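Lysosome-associated membrane glycoprotein 2 (Mus musculus, PDB 5GV3) is a lysosomal membrane glycoprotein that supports lysosome biogenesis and autophagy and promotes lumenal acidification by directly inhibiting the proton channel TMEM175. Local coordinates at residues A44-D47 with G48-C51. Residues are numbered along the deposited sequence; the frame is centred on the assembly and turned at random.
Sequences ATHD and GSSC. With ZN (zinc ion), chain D.
His-46 and Ser-49 meet across a tight reversal of the chain, the first residue offering its carbonyl oxygen and the last both its backbone N-H and its hydroxyl. The CA atoms of His-46 and Ser-49 lie 6.0 Å apart, and Asp-47 and Gly-48 have the central backbone torsions of a type II beta turn. Gly-48 takes the positive phi of the third turn position and, lacking a side chain, sets nothing against the carbonyl oxygen of Asp-47.

From its CB outward, the His-46 side chain first passes Ser-49, with CB 3.7 Å from Ser-49 OG. Because CG is placed between the backbone N and the carbonyl carbon (chi1 61°), the ring extends from the turn to a zinc ion. His-46 NE2 binds the zinc ion at 2.0 Å. The zinc lies close to the imidazole plane but is displaced toward CE1: His-46 CE1 is 2.5 Å from the zinc, whereas CD2 is 3.3 Å from it. Four water positions are modelled on the metal, but some lie too close together for all to be occupied at once, making the coordination number doubtful.

His-46 O accepts two hydrogen bonds, from Ser-49 N at 3.2 Å and from Ser-49 OG at 2.6 Å. Both donors arrive from one face of the carbonyl plane, tilted by 22° and 27°, respectively. The same hydroxyl accepts from Met-61 N, linking the turn to the next strand.

This turn belongs to the surface connection between strands 32-39 and 59-64 of the first lumenal domain. His-46 touches Ile-62 of strand 59-64 and Val-4 of strand 2-8, while Ser-49 touches Ile-60 and Leu-6; farther along, the disulfide from Cys-51 to Cys-13 ties the connection to strand 11-28.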
loop_
_atom_site.group_PDB
_atom_site.type_symbol
_atom_site.label_atom_id
_atom_site.label_comp_id
_atom_site.label_asym_id
_atom_site.label_seq_id
_atom_site.Cartn_x
_atom_site.Cartn_y
_atom_site.Cartn_z
ATOM N N ALA A 44 -0.564 -1.308 -12.998
ATOM C CA ALA A 44 -0.809 -0.189 -12.101
ATOM C C ALA A 44 0.472 0.614 -12.037
ATOM O O ALA A 44 1.558 0.054 -12.124
ATOM C CB ALA A 44 -1.217 -0.672 -10.727
ATOM N N THR A 45 0.343 1.934 -11.954
ATOM C CA THR A 45 1.518 2.786 -11.961
ATOM C C THR A 45 1.952 3.183 -10.555
ATOM O O THR A 45 1.163 3.081 -9.615
ATOM C CB THR A 45 1.252 4.039 -12.802
ATOM O OG1 THR A 45 0.078 4.695 -12.315
ATOM C CG2 THR A 45 1.019 3.651 -14.250
ATOM N N HIS A 46 3.210 3.605 -10.407
ATOM C CA HIS A 46 3.719 4.006 -9.095
ATOM C C HIS A 46 4.124 5.489 -9.092
ATOM O O HIS A 46 5.017 5.891 -8.338
ATOM C CB HIS A 46 4.918 3.144 -8.650
ATOM C CG HIS A 46 6.097 3.232 -9.560
ATOM N ND1 HIS A 46 6.563 2.175 -10.314
ATOM C CD2 HIS A 46 6.906 4.280 -9.841
ATOM C CE1 HIS A 46 7.610 2.570 -11.016
ATOM N NE2 HIS A 46 7.830 3.849 -10.748
ATOM N N ASP A 47 3.458 6.293 -9.920
ATOM C CA ASP A 47 3.782 7.716 -10.072
ATOM C C ASP A 47 3.738 8.485 -8.760
ATOM O O ASP A 47 2.797 8.338 -7.990
ATOM C CB ASP A 47 2.824 8.382 -11.072
ATOM C CG ASP A 47 3.074 7.941 -12.503
ATOM O OD1 ASP A 47 4.175 7.420 -12.792
ATOM O OD2 ASP A 47 2.175 8.120 -13.345
ATOM N N GLY A 48 4.771 9.274 -8.483
ATOM C CA GLY A 48 4.766 10.072 -7.271
ATOM C C GLY A 48 5.600 9.444 -6.166
ATOM O O GLY A 48 5.869 10.067 -5.136
ATOM N N SER A 49 5.974 8.185 -6.359
ATOM C CA SER A 49 6.817 7.495 -5.398
ATOM C C SER A 49 8.180 8.171 -5.378
ATOM O O SER A 49 8.712 8.538 -6.422
ATOM C CB SER A 49 6.968 6.015 -5.760
ATOM O OG SER A 49 5.710 5.376 -5.856
ATOM N N SER A 50 8.729 8.371 -4.191
ATOM C CA SER A 50 10.025 9.028 -4.085
ATOM C C SER A 50 10.759 8.590 -2.838
ATOM O O SER A 50 10.138 8.222 -1.846
ATOM C CB SER A 50 9.864 10.549 -4.092
ATOM O OG SER A 50 8.920 10.965 -3.123
ATOM N N CYS A 51 12.085 8.618 -2.905
ATOM C CA CYS A 51 12.918 8.385 -1.738
ATOM C C CYS A 51 12.917 9.624 -0.841
ATOM O O CYS A 51 13.379 9.571 0.298
ATOM C CB CYS A 51 14.344 8.024 -2.148
ATOM S SG CYS A 51 14.506 6.384 -2.886
HETATM ZN ZN ZN D . 9.436 3.909 -11.958
HETATM O O HOH W 1 10.319 2.347 -10.885
HETATM O O HOH W 2 10.220 1.988 -12.186
HETATM O O HOH W 3 9.215 2.250 -13.208
HETATM O O HOH W 4 8.272 5.531 -12.611
#